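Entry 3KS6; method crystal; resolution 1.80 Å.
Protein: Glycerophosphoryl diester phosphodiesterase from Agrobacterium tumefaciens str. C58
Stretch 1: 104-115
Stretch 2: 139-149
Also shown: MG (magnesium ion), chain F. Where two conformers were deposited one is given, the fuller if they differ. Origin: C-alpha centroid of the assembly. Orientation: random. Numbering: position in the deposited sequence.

Stretch 1 (104-115) CEIKPGVDGLPY
Stretch 2, residues 139-149: SFLLASMDELW

A single backbone carbonyl, Ile-106 O, gathers most of the polar contact between the two stretches. It accepts the one direct hydrogen bond across them, from Ser-139 OG to Ile-106 O at 2.9 Å, together with a bond from water 1 (O to Ile-106 O, 2.9 Å) and a weak one from water 2 (O to Ile-106 O, 3.2 Å). Water 1 also donates to Glu-105 OE2 (2.7 Å from its O) and accepts from Phe-140 N (2.9 Å), while the O of water 2 lies 2.7 Å from Ser-144 OG in a hydrogen bond.

Stretch 1 comes in along a strand that began earlier in the chain and takes in Cys-104 and Glu-105; phi/psi stays near -100/125 through Ile-106, and Lys-107 onward is loop and turn. A type I turn from Gly-109 to Gly-112, with Gly-112 N to Gly-109 O at 2.9 Å, reverses the chain; Gly-109 N then bonds Leu-113 O at 3.0 Å. Gly-112, at phi/psi 78/3, occupies a region that favours glycine. Asp-111 (chi1 p) braces the turn by accepting from Leu-113 N at OD1, 2.9 Å away.

In stretch 2, extended Ser-139 (-166/151) leads through Phe-140 (-80/-18) to the N-cap residue Leu-141 (-97/120) and a helix from Leu-142 onward. The CA atoms of Ile-106 and Ser-139 are 5.2 Å apart, those of Pro-114 and Ser-144 6.8 Å. Ser-139, chi1 t, uses its hydroxyl twice, donating to Ile-106 O and accepting from Leu-141 N (3.1 Å to OG), so one small side chain ties the approach to the helix to the strand.

Apolar packing completes the contact, which buries 467 Å² over both sides. Ile-106 (m, m) points toward stretch 2, its CG1 4.3 Å from Leu-148 CD1 and its CG2 3.9 Å from Ser-144 OG. Leu-141 (chi1 -84°, chi2 61°) sets CD2 against Pro-108 CB at 3.7 Å, Pro-114 CD at 3.9 Å and Gly-112 O at 3.7 Å. Pro-114, C-gamma exo, also meets the first helical turn, with CG 3.9 Å from Ala-143 CB and CB 3.9 Å from Ser-144 OG; small side chains suit this close approach. Farther along the helix, water 3 bridges Tyr-115 O (2.9 Å from its O) and Glu-147 OE1 (2.6 Å), donating to both.

Glu-105, buried and extended (t, t, chi3 -22°), divides its carboxylate: OE1 binds the magnesium ion MG at 2.0 Å, while OE2 takes water 1 and lies 3.4 Å from Phe-140 CD1, at the ring edge near its plane. Phe-140 adopts chi1 -78° and chi2 88°.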

ATOM      1  N   CYS A 104      -2.206   0.526  -4.539  1.00 17.70           N
ATOM      2  CA  CYS A 104      -3.503   0.793  -3.939  1.00 19.21           C
ATOM      3  C   CYS A 104      -3.968  -0.368  -3.065  1.00 21.16           C
ATOM      4  O   CYS A 104      -4.140  -1.461  -3.577  1.00 22.09           O
ATOM      5  CB  CYS A 104      -4.503   1.018  -5.093  1.00 23.68           C
ATOM      6  SG  CYS A 104      -6.203   1.279  -4.570  1.00 23.76           S
ATOM      7  N   GLU A 105      -4.230  -0.136  -1.785  1.00 18.85           N
ATOM      8  CA  GLU A 105      -4.704  -1.222  -0.903  1.00 17.70           C
ATOM      9  C   GLU A 105      -6.195  -1.145  -0.687  1.00 17.16           C
ATOM     10  O   GLU A 105      -6.718  -0.088  -0.354  1.00 20.01           O
ATOM     11  CB  GLU A 105      -3.984  -1.213   0.460  1.00 17.01           C
ATOM     12  CG  GLU A 105      -4.250  -2.492   1.250  1.00 13.90           C
ATOM     13  CD  GLU A 105      -3.589  -2.519   2.611  1.00 17.35           C
ATOM     14  OE1 GLU A 105      -2.592  -1.775   2.835  1.00 21.77           O
ATOM     15  OE2 GLU A 105      -4.123  -3.258   3.482  1.00 19.96           O
ATOM     16  N   ILE A 106      -6.850  -2.275  -0.874  1.00 19.22           N
ATOM     17  CA  ILE A 106      -8.288  -2.460  -0.645  1.00 18.04           C
ATOM     18  C   ILE A 106      -8.478  -3.005   0.772  1.00 17.91           C
ATOM     19  O   ILE A 106      -8.083  -4.154   1.084  1.00 19.19           O
ATOM     20  CB  ILE A 106      -8.863  -3.472  -1.647  1.00 17.44           C
ATOM     21  CG1 ILE A 106      -8.605  -3.015  -3.078  1.00 21.05           C
ATOM     22  CG2 ILE A 106     -10.396  -3.653  -1.430  1.00 15.83           C
ATOM     23  CD1 ILE A 106      -9.222  -1.614  -3.376  1.00 18.40           C
ATOM     24  N   LYS A 107      -9.048  -2.151   1.623  0.50 20.96           N
ATOM     25  CA  LYS A 107      -9.299  -2.412   3.037  0.50 20.56           C
ATOM     26  C   LYS A 107     -10.775  -2.748   3.270  0.50 21.60           C
ATOM     27  O   LYS A 107     -11.653  -2.277   2.529  0.50 20.89           O
ATOM     28  CB  LYS A 107      -8.989  -1.148   3.867  0.50 21.84           C
ATOM     29  CG  LYS A 107      -7.523  -0.737   3.969  0.50 24.28           C
ATOM     30  CD  LYS A 107      -6.764  -1.529   5.028  0.50 30.80           C
ATOM     31  CE  LYS A 107      -6.573  -0.794   6.376  0.50 36.21           C
ATOM     32  NZ  LYS A 107      -7.795  -0.542   7.213  0.50 31.64           N
ATOM     33  N   PRO A 108     -11.063  -3.556   4.308  1.00 18.98           N
ATOM     34  CA  PRO A 108     -12.450  -3.774   4.707  1.00 21.05           C
ATOM     35  C   PRO A 108     -12.934  -2.679   5.648  1.00 21.86           C
ATOM     36  O   PRO A 108     -12.178  -1.782   6.021  1.00 19.36           O
ATOM     37  CB  PRO A 108     -12.369  -5.106   5.457  1.00 18.48           C
ATOM     38  CG  PRO A 108     -11.000  -4.999   6.172  1.00 21.38           C
ATOM     39  CD  PRO A 108     -10.128  -4.364   5.123  1.00 20.78           C
ATOM     40  N   GLY A 109     -14.215  -2.742   6.005  1.00 20.67           N
ATOM     41  CA  GLY A 109     -14.773  -1.843   6.988  1.00 22.95           C
ATOM     42  C   GLY A 109     -14.529  -2.250   8.432  1.00 22.08           C
ATOM     43  O   GLY A 109     -13.784  -3.188   8.740  1.00 22.78           O
ATOM     44  N   VAL A 110     -15.168  -1.525   9.339  1.00 24.92           N
ATOM     45  CA  VAL A 110     -14.994  -1.751  10.774  1.00 22.41           C
ATOM     46  C   VAL A 110     -15.237  -3.206  11.166  1.00 23.59           C
ATOM     47  O   VAL A 110     -14.483  -3.777  11.954  1.00 23.95           O
ATOM     48  CB  VAL A 110     -15.929  -0.783  11.617  1.00 24.06           C
ATOM     49  CG1 VAL A 110     -15.880  -1.151  13.103  1.00 28.86           C
ATOM     50  CG2 VAL A 110     -15.505   0.704  11.412  1.00 19.84           C
ATOM     51  N   ASP A 111     -16.261  -3.823  10.586  1.00 23.44           N
ATOM     52  CA  ASP A 111     -16.595  -5.226  10.874  1.00 25.58           C
ATOM     53  C   ASP A 111     -15.659  -6.278  10.258  1.00 27.46           C
ATOM     54  O   ASP A 111     -15.919  -7.485  10.371  1.00 24.18           O
ATOM     55  CB  ASP A 111     -18.043  -5.491  10.463  1.00 24.77           C
ATOM     56  CG  ASP A 111     -18.279  -5.375   8.960  1.00 33.19           C
ATOM     57  OD1 ASP A 111     -17.328  -5.134   8.164  1.00 26.75           O
ATOM     58  OD2 ASP A 111     -19.445  -5.560   8.557  1.00 30.70           O
ATOM     59  N   GLY A 112     -14.608  -5.822   9.561  1.00 27.01           N
ATOM     60  CA  GLY A 112     -13.638  -6.706   8.917  1.00 27.34           C
ATOM     61  C   GLY A 112     -14.107  -7.307   7.608  1.00 23.07           C
ATOM     62  O   GLY A 112     -13.391  -8.095   6.987  1.00 22.03           O
ATOM     63  N   LEU A 113     -15.293  -6.923   7.154  1.00 22.15           N
ATOM     64  CA  LEU A 113     -15.807  -7.433   5.899  1.00 22.34           C
ATOM     65  C   LEU A 113     -15.501  -6.494   4.730  1.00 21.74           C
ATOM     66  O   LEU A 113     -15.473  -5.275   4.901  1.00 22.03           O
ATOM     67  CB  LEU A 113     -17.313  -7.675   5.943  1.00 26.14           C
ATOM     68  CG  LEU A 113     -17.793  -8.681   6.977  1.00 30.12           C
ATOM     69  CD1 LEU A 113     -19.326  -8.727   6.887  1.00 29.91           C
ATOM     70  CD2 LEU A 113     -17.165 -10.053   6.746  1.00 34.18           C
ATOM     71  N   PRO A 114     -15.302  -7.063   3.534  1.00 21.93           N
ATOM     72  CA  PRO A 114     -15.111  -6.187   2.390  1.00 22.79           C
ATOM     73  C   PRO A 114     -16.314  -5.282   2.137  1.00 22.46           C
ATOM     74  O   PRO A 114     -17.461  -5.679   2.397  1.00 23.30           O
ATOM     75  CB  PRO A 114     -14.928  -7.133   1.214  1.00 26.28           C
ATOM     76  CG  PRO A 114     -14.797  -8.499   1.768  1.00 24.71           C
ATOM     77  CD  PRO A 114     -15.196  -8.490   3.194  1.00 25.64           C
ATOM     78  N   TYR A 115     -16.048  -4.065   1.661  1.00 21.00           N
ATOM     79  CA  TYR A 115     -17.122  -3.166   1.289  1.00 22.52           C
ATOM     80  C   TYR A 115     -17.728  -3.647  -0.043  1.00 23.91           C
ATOM     81  O   TYR A 115     -17.049  -3.767  -1.070  1.00 20.96           O
ATOM     82  CB  TYR A 115     -16.636  -1.739   1.086  1.00 21.67           C
ATOM     83  CG  TYR A 115     -15.990  -0.998   2.252  1.00 18.10           C
ATOM     84  CD1 TYR A 115     -16.761  -0.479   3.292  1.00 22.28           C
ATOM     85  CD2 TYR A 115     -14.607  -0.738   2.268  1.00 20.81           C
ATOM     86  CE1 TYR A 115     -16.173   0.248   4.345  1.00 25.39           C
ATOM     87  CE2 TYR A 115     -14.020  -0.022   3.294  1.00 23.54           C
ATOM     88  CZ  TYR A 115     -14.802   0.491   4.330  1.00 18.15           C
ATOM     89  OH  TYR A 115     -14.232   1.247   5.334  1.00 17.64           O
ATOM     90  N   SER A 139      -4.075  -6.302  -1.021  1.00 17.31           N
ATOM     91  CA  SER A 139      -5.063  -6.458   0.048  1.00 16.21           C
ATOM     92  C   SER A 139      -4.612  -7.550   0.950  1.00 16.46           C
ATOM     93  O   SER A 139      -3.927  -8.472   0.481  1.00 15.50           O
ATOM     94  CB  SER A 139      -6.410  -6.891  -0.526  1.00 18.79           C
ATOM     95  OG  SER A 139      -7.407  -6.883   0.459  1.00 17.00           O
ATOM     96  N   PHE A 140      -4.993  -7.481   2.235  1.00 14.57           N
ATOM     97  CA  PHE A 140      -4.811  -8.638   3.127  1.00 15.80           C
ATOM     98  C   PHE A 140      -5.915  -9.683   2.926  1.00 16.59           C
ATOM     99  O   PHE A 140      -5.759 -10.815   3.381  1.00 16.47           O
ATOM    100  CB  PHE A 140      -4.849  -8.206   4.586  1.00 17.20           C
ATOM    101  CG  PHE A 140      -3.589  -7.562   5.070  1.00 16.05           C
ATOM    102  CD1 PHE A 140      -3.385  -6.194   4.933  1.00 17.91           C
ATOM    103  CD2 PHE A 140      -2.583  -8.320   5.648  1.00 18.66           C
ATOM    104  CE1 PHE A 140      -2.234  -5.596   5.397  1.00 17.68           C
ATOM    105  CE2 PHE A 140      -1.412  -7.703   6.098  1.00 19.76           C
ATOM    106  CZ  PHE A 140      -1.262  -6.353   5.979  1.00 20.12           C
ATOM    107  N   LEU A 141      -7.033  -9.286   2.300  1.00 17.51           N
ATOM    108  CA  LEU A 141      -8.225 -10.121   2.184  1.00 17.19           C
ATOM    109  C   LEU A 141      -8.300 -10.867   0.865  1.00 17.00           C
ATOM    110  O   LEU A 141      -8.345 -10.279  -0.216  1.00 14.94           O
ATOM    111  CB  LEU A 141      -9.501  -9.320   2.388  1.00 19.82           C
ATOM    112  CG  LEU A 141      -9.987  -9.067   3.825  1.00 21.50           C
ATOM    113  CD1 LEU A 141      -8.967  -8.302   4.606  1.00 20.96           C
ATOM    114  CD2 LEU A 141     -11.327  -8.317   3.878  1.00 19.38           C
ATOM    115  N   LEU A 142      -8.330 -12.186   0.956  1.00 14.78           N
ATOM    116  CA  LEU A 142      -8.471 -13.027  -0.225  1.00 14.21           C
ATOM    117  C   LEU A 142      -9.787 -12.782  -0.957  1.00 17.40           C
ATOM    118  O   LEU A 142      -9.843 -12.903  -2.183  1.00 17.54           O
ATOM    119  CB  LEU A 142      -8.369 -14.517   0.114  1.00 16.32           C
ATOM    120  CG  LEU A 142      -6.983 -15.052   0.365  1.00 16.93           C
ATOM    121  CD1 LEU A 142      -7.127 -16.579   0.640  1.00 17.31           C
ATOM    122  CD2 LEU A 142      -6.045 -14.776  -0.814  1.00 18.27           C
ATOM    123  N   ALA A 143     -10.854 -12.456  -0.236  1.00 19.01           N
ATOM    124  CA  ALA A 143     -12.116 -12.138  -0.907  1.00 18.23           C
ATOM    125  C   ALA A 143     -11.905 -10.992  -1.872  1.00 21.02           C
ATOM    126  O   ALA A 143     -12.443 -10.998  -2.972  1.00 19.23           O
ATOM    127  CB  ALA A 143     -13.235 -11.728   0.129  1.00 18.00           C
ATOM    128  N   SER A 144     -11.157  -9.986  -1.409  1.00 20.12           N
ATOM    129  CA  SER A 144     -10.862  -8.802  -2.202  1.00 19.76           C
ATOM    130  C   SER A 144      -9.866  -9.139  -3.327  1.00 18.14           C
ATOM    131  O   SER A 144      -9.971  -8.597  -4.413  1.00 17.83           O
ATOM    132  CB  SER A 144     -10.350  -7.656  -1.316  1.00 20.68           C
ATOM    133  OG  SER A 144     -11.312  -7.268  -0.349  1.00 22.74           O
HETATM  134  N   MSE A 145      -8.945 -10.059  -3.083  0.50 18.45           N
HETATM  135  CA  MSE A 145      -8.035 -10.508  -4.137  0.50 17.49           C
HETATM  136  C   MSE A 145      -8.815 -11.214  -5.242  0.50 18.35           C
HETATM  137  O   MSE A 145      -8.521 -11.069  -6.435  0.50 16.36           O
HETATM  138  CB  MSE A 145      -6.994 -11.458  -3.556  0.50 17.32           C
HETATM  139  CG  MSE A 145      -6.105 -10.838  -2.480  0.50 13.99           C
HETATM  140 SE   MSE A 145      -4.958  -9.390  -3.121  0.38 13.08          SE
HETATM  141  CE  MSE A 145      -6.029  -7.971  -3.355  0.50 21.34           C
ATOM    142  N   ASP A 146      -9.806 -12.003  -4.837  1.00 19.39           N
ATOM    143  CA  ASP A 146     -10.664 -12.686  -5.795  1.00 18.46           C
ATOM    144  C   ASP A 146     -11.477 -11.708  -6.634  1.00 17.67           C
ATOM    145  O   ASP A 146     -11.634 -11.884  -7.837  1.00 19.97           O
ATOM    146  CB  ASP A 146     -11.561 -13.733  -5.084  1.00 15.92           C
ATOM    147  CG  ASP A 146     -10.777 -14.920  -4.568  1.00 20.37           C
ATOM    148  OD1 ASP A 146      -9.556 -15.017  -4.858  1.00 18.89           O
ATOM    149  OD2 ASP A 146     -11.386 -15.785  -3.872  1.00 20.21           O
ATOM    150  N   GLU A 147     -11.991 -10.671  -6.005  1.00 19.75           N
ATOM    151  CA  GLU A 147     -12.710  -9.621  -6.740  1.00 19.77           C
ATOM    152  C   GLU A 147     -11.870  -8.893  -7.752  1.00 21.99           C
ATOM    153  O   GLU A 147     -12.293  -8.657  -8.906  1.00 22.97           O
ATOM    154  CB  GLU A 147     -13.268  -8.596  -5.783  1.00 20.76           C
ATOM    155  CG  GLU A 147     -14.632  -8.917  -5.319  1.00 30.14           C
ATOM    156  CD  GLU A 147     -15.285  -7.716  -4.648  1.00 34.24           C
ATOM    157  OE1 GLU A 147     -14.831  -7.329  -3.566  1.00 37.45           O
ATOM    158  OE2 GLU A 147     -16.242  -7.166  -5.219  1.00 49.62           O
ATOM    159  N   LEU A 148     -10.667  -8.530  -7.325  1.00 21.70           N
ATOM    160  CA  LEU A 148      -9.726  -7.872  -8.227  1.00 20.21           C
ATOM    161  C   LEU A 148      -9.365  -8.770  -9.409  1.00 20.11           C
ATOM    162  O   LEU A 148      -9.257  -8.306 -10.543  1.00 22.56           O
ATOM    163  CB  LEU A 148      -8.488  -7.441  -7.455  1.00 21.57           C
ATOM    164  CG  LEU A 148      -8.621  -6.293  -6.468  1.00 22.68           C
ATOM    165  CD1 LEU A 148      -7.401  -6.267  -5.538  1.00 20.21           C
ATOM    166  CD2 LEU A 148      -8.754  -4.939  -7.192  1.00 21.07           C
ATOM    167  N   TRP A 149      -9.185 -10.059  -9.162  1.00 20.69           N
ATOM    168  CA  TRP A 149      -8.817 -10.993 -10.230  1.00 21.16           C
ATOM    169  C   TRP A 149      -9.872 -10.963 -11.353  1.00 23.19           C
ATOM    170  O   TRP A 149      -9.549 -10.994 -12.537  1.00 21.27           O
ATOM    171  CB  TRP A 149      -8.658 -12.392  -9.660  1.00 24.63           C
ATOM    172  CG  TRP A 149      -8.431 -13.454 -10.666  1.00 26.70           C
ATOM    173  CD1 TRP A 149      -7.267 -13.766 -11.321  1.00 33.00           C
ATOM    174  CD2 TRP A 149      -9.424 -14.336 -11.165  1.00 38.05           C
ATOM    175  NE1 TRP A 149      -7.482 -14.799 -12.185  1.00 29.45           N
ATOM    176  CE2 TRP A 149      -8.804 -15.166 -12.115  1.00 38.44           C
ATOM    177  CE3 TRP A 149     -10.800 -14.493 -10.908  1.00 39.92           C
ATOM    178  CZ2 TRP A 149      -9.512 -16.164 -12.806  1.00 44.75           C
ATOM    179  CZ3 TRP A 149     -11.508 -15.485 -11.586  1.00 40.17           C
ATOM    180  CH2 TRP A 149     -10.861 -16.308 -12.527  1.00 40.51           C
TER
HETATM  181 MG    MG F 251      -1.785   0.019   3.366  1.00 17.72          MG
HETATM  182  O   HOH W   1      -6.136  -4.987   3.068  1.00 16.44           O
HETATM  183  O   HOH W   2     -10.921  -5.599   1.690  1.00 25.62           O
HETATM  184  O   HOH W   3     -15.691  -4.870  -3.373  1.00 35.05           O
HETATM  185  O   HOH W   4      -1.139   1.891   4.128  1.00 16.16           O
HETATM  186  O   HOH W   5      -2.311  -0.516   5.316  1.00 20.80           O